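Local structure of McyG protein (Microcystis aeruginosa PCC 7806, 4R0M) at residues Leu219-Leu224 with Leu251-Pro256. The protein probably activates phenylalanine or a related acid as its acyl-adenylate and passes it to a peptidyl carrier domain during microcystin assembly. Residues are numbered along the deposited sequence; the frame is centred on the assembly and turned at random.
Sequences LNWMPL and LVLRQP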
ATOM      1  N   LEU A 219      -2.778 -13.736  -5.369  1.00 28.94           N
ATOM      2  CA  LEU A 219      -4.065 -13.093  -5.116  1.00 28.83           C
ATOM      3  C   LEU A 219      -3.870 -11.725  -4.468  1.00 28.74           C
ATOM      4  O   LEU A 219      -3.246 -11.606  -3.408  1.00 28.64           O
ATOM      5  CB  LEU A 219      -4.971 -13.983  -4.253  1.00 29.18           C
ATOM      6  CG  LEU A 219      -6.380 -13.481  -3.903  1.00 29.66           C
ATOM      7  CD1 LEU A 219      -7.360 -14.636  -3.777  1.00 29.95           C
ATOM      8  CD2 LEU A 219      -6.390 -12.640  -2.633  1.00 29.93           C
ATOM      9  N   ASN A 220      -4.410 -10.699  -5.121  1.00 28.16           N
ATOM     10  CA  ASN A 220      -4.400  -9.343  -4.599  1.00 27.91           C
ATOM     11  C   ASN A 220      -5.809  -8.859  -4.286  1.00 28.39           C
ATOM     12  O   ASN A 220      -6.742  -9.092  -5.060  1.00 28.48           O
ATOM     13  CB  ASN A 220      -3.747  -8.385  -5.596  1.00 27.20           C
ATOM     14  CG  ASN A 220      -3.853  -6.934  -5.163  1.00 26.95           C
ATOM     15  OD1 ASN A 220      -3.266  -6.526  -4.164  1.00 26.39           O
ATOM     16  ND2 ASN A 220      -4.611  -6.149  -5.915  1.00 27.09           N
ATOM     17  N   TRP A 221      -5.960  -8.182  -3.152  1.00 28.64           N
ATOM     18  CA  TRP A 221      -7.226  -7.531  -2.830  1.00 28.89           C
ATOM     19  C   TRP A 221      -7.054  -6.087  -2.432  1.00 28.99           C
ATOM     20  O   TRP A 221      -7.977  -5.463  -1.915  1.00 29.81           O
ATOM     21  CB  TRP A 221      -8.020  -8.330  -1.801  1.00 28.80           C
ATOM     22  CG  TRP A 221      -7.370  -8.449  -0.447  1.00 29.19           C
ATOM     23  CD1 TRP A 221      -6.311  -9.275  -0.079  1.00 29.13           C
ATOM     24  CD2 TRP A 221      -7.745  -7.737   0.784  1.00 29.26           C
ATOM     25  NE1 TRP A 221      -6.005  -9.116   1.249  1.00 29.31           N
ATOM     26  CE2 TRP A 221      -6.826  -8.210   1.826  1.00 29.34           C
ATOM     27  CE3 TRP A 221      -8.703  -6.779   1.112  1.00 29.01           C
ATOM     28  CZ2 TRP A 221      -6.889  -7.737   3.130  1.00 29.16           C
ATOM     29  CZ3 TRP A 221      -8.756  -6.310   2.431  1.00 28.62           C
ATOM     30  CH2 TRP A 221      -7.871  -6.777   3.412  1.00 28.86           C
HETATM   31  N   MSE A 222      -5.901  -5.514  -2.698  1.00 28.54           N
HETATM   32  CA  MSE A 222      -5.645  -4.113  -2.493  1.00 28.69           C
HETATM   33  C   MSE A 222      -5.992  -3.357  -3.714  1.00 28.81           C
HETATM   34  O   MSE A 222      -5.992  -3.938  -4.751  1.00 29.23           O
HETATM   35  CB  MSE A 222      -4.181  -3.878  -2.218  1.00 28.52           C
HETATM   36  CG  MSE A 222      -3.694  -4.391  -0.872  1.00 28.99           C
HETATM   37 SE   MSE A 222      -4.488  -3.743   0.766  1.00 28.86          SE
HETATM   38  CE  MSE A 222      -5.526  -5.278   1.178  1.00 29.83           C
ATOM     39  N   PRO A 223      -6.317  -2.091  -3.625  1.00 28.86           N
ATOM     40  CA  PRO A 223      -6.670  -1.331  -4.830  1.00 28.73           C
ATOM     41  C   PRO A 223      -5.511  -1.249  -5.822  1.00 28.55           C
ATOM     42  O   PRO A 223      -4.349  -1.180  -5.420  1.00 28.55           O
ATOM     43  CB  PRO A 223      -7.034   0.062  -4.293  1.00 28.68           C
ATOM     44  CG  PRO A 223      -6.491   0.114  -2.909  1.00 28.78           C
ATOM     45  CD  PRO A 223      -6.495  -1.294  -2.398  1.00 28.76           C
ATOM     46  N   LEU A 224      -5.845  -1.248  -7.108  1.00 28.42           N
ATOM     47  CA  LEU A 224      -4.863  -1.408  -8.177  1.00 28.11           C
ATOM     48  C   LEU A 224      -3.934  -0.223  -8.406  1.00 28.05           C
ATOM     49  O   LEU A 224      -2.919  -0.365  -9.081  1.00 28.13           O
ATOM     50  CB  LEU A 224      -5.557  -1.795  -9.488  1.00 28.24           C
ATOM     51  CG  LEU A 224      -6.200  -3.182  -9.591  1.00 28.55           C
ATOM     52  CD1 LEU A 224      -6.817  -3.354 -10.966  1.00 29.04           C
ATOM     53  CD2 LEU A 224      -5.197  -4.294  -9.329  1.00 28.66           C
ATOM     54  N   LEU A 251     -14.944  -6.125  -0.956  1.00 33.60           N
ATOM     55  CA  LEU A 251     -15.468  -7.485  -0.827  1.00 33.73           C
ATOM     56  C   LEU A 251     -14.865  -8.212   0.379  1.00 33.67           C
ATOM     57  O   LEU A 251     -15.577  -8.895   1.116  1.00 33.57           O
ATOM     58  CB  LEU A 251     -15.236  -8.283  -2.116  1.00 33.50           C
ATOM     59  CG  LEU A 251     -15.880  -9.672  -2.234  1.00 33.87           C
ATOM     60  CD1 LEU A 251     -16.309  -9.941  -3.669  1.00 34.32           C
ATOM     61  CD2 LEU A 251     -14.961 -10.779  -1.733  1.00 33.16           C
ATOM     62  N   VAL A 252     -13.556  -8.066   0.568  1.00 33.77           N
ATOM     63  CA  VAL A 252     -12.874  -8.666   1.715  1.00 34.16           C
ATOM     64  C   VAL A 252     -13.138  -7.879   3.008  1.00 34.47           C
ATOM     65  O   VAL A 252     -13.199  -8.463   4.083  1.00 34.48           O
ATOM     66  CB  VAL A 252     -11.358  -8.827   1.468  1.00 33.66           C
ATOM     67  CG1 VAL A 252     -10.672  -9.478   2.664  1.00 32.90           C
ATOM     68  CG2 VAL A 252     -11.103  -9.651   0.213  1.00 34.03           C
ATOM     69  N   LEU A 253     -13.299  -6.562   2.904  1.00 35.23           N
ATOM     70  CA  LEU A 253     -13.603  -5.744   4.084  1.00 36.28           C
ATOM     71  C   LEU A 253     -14.998  -6.043   4.639  1.00 37.42           C
ATOM     72  O   LEU A 253     -15.176  -6.140   5.855  1.00 37.55           O
ATOM     73  CB  LEU A 253     -13.431  -4.245   3.797  1.00 35.22           C
ATOM     74  CG  LEU A 253     -11.997  -3.714   3.649  1.00 34.69           C
ATOM     75  CD1 LEU A 253     -12.002  -2.250   3.238  1.00 33.83           C
ATOM     76  CD2 LEU A 253     -11.181  -3.911   4.922  1.00 33.84           C
ATOM     77  N   ARG A 254     -15.971  -6.207   3.742  1.00 38.85           N
ATOM     78  CA  ARG A 254     -17.334  -6.570   4.130  1.00 41.25           C
ATOM     79  C   ARG A 254     -17.402  -7.944   4.793  1.00 42.06           C
ATOM     80  O   ARG A 254     -18.240  -8.172   5.667  1.00 41.37           O
ATOM     81  CB  ARG A 254     -18.277  -6.524   2.925  1.00 43.24           C
ATOM     82  CG  ARG A 254     -18.704  -5.120   2.516  1.00 45.39           C
ATOM     83  CD  ARG A 254     -19.812  -5.141   1.469  1.00 48.18           C
ATOM     84  NE  ARG A 254     -19.369  -5.711   0.194  1.00 50.66           N
ATOM     85  CZ  ARG A 254     -19.696  -6.924  -0.250  1.00 51.92           C
ATOM     86  NH1 ARG A 254     -20.481  -7.719   0.469  1.00 53.47           N
ATOM     87  NH2 ARG A 254     -19.236  -7.343  -1.422  1.00 52.42           N
ATOM     88  N   GLN A 255     -16.518  -8.849   4.376  1.00 43.01           N
ATOM     89  CA  GLN A 255     -16.470 -10.205   4.921  1.00 43.76           C
ATOM     90  C   GLN A 255     -15.037 -10.760   4.874  1.00 42.75           C
ATOM     91  O   GLN A 255     -14.669 -11.454   3.925  1.00 43.22           O
ATOM     92  CB  GLN A 255     -17.442 -11.111   4.159  1.00 45.68           C
ATOM     93  CG  GLN A 255     -18.007 -12.258   4.982  1.00 49.22           C
ATOM     94  CD  GLN A 255     -19.226 -12.898   4.335  1.00 51.16           C
ATOM     95  OE1 GLN A 255     -19.197 -13.285   3.163  1.00 51.47           O
ATOM     96  NE2 GLN A 255     -20.306 -13.016   5.103  1.00 51.82           N
ATOM     97  N   PRO A 256     -14.223 -10.453   5.906  1.00 41.53           N
ATOM     98  CA  PRO A 256     -12.793 -10.793   5.948  1.00 41.11           C
ATOM     99  C   PRO A 256     -12.448 -12.248   5.629  1.00 40.74           C
ATOM    100  O   PRO A 256     -11.388 -12.516   5.059  1.00 40.46           O
ATOM    101  CB  PRO A 256     -12.401 -10.452   7.387  1.00 40.70           C
ATOM    102  CG  PRO A 256     -13.323  -9.340   7.753  1.00 40.05           C
ATOM    103  CD  PRO A 256     -14.630  -9.684   7.098  1.00 40.76           C
TER
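The indole of W221 and the branched side chain of V252 make most of this contact, a worked example of how one large ring can join a strand end to a helix. With V252 CG1 anti to the backbone N (chi1 -179°), that methyl sits over the six-membered ring in a CH-pi contact, 3.7 Å from the centroid. CB of V252 lies over the rim of the same ring, 3.4 Å from CE3 of W221, while CG2 lies by the fused edge, near CD2 and CE3. CD2 of L253 comes up at the ring edge, 4.2 Å from CZ3 of W221. The opposite face of the indole is taken by CE of the selenomethionine M222, which folds back on its neighbour. Replacing the indole of W221 by an alanine's methyl group would probably rob V252 and M222 each of the face it packs on and open a gap between strand end and helix.

W259 of helix 258-265 meets both W221 and V252. OD1 of N220 accepts from N of M222, which stands above the carbonyl plane, in an Asx turn; ND2 of N220 donates to O of M222 (2.9 Å) and bonds to H246, helping to hold the bend where the chain leaves the sheet. The W221 side chain lies about 11 Å from the bound phenylalanyl-adenylate. The arrangement is that of an alpha/beta core in an ANL-type adenylation domain, with helix 249-254 packed at the end of parallel strand 217-220.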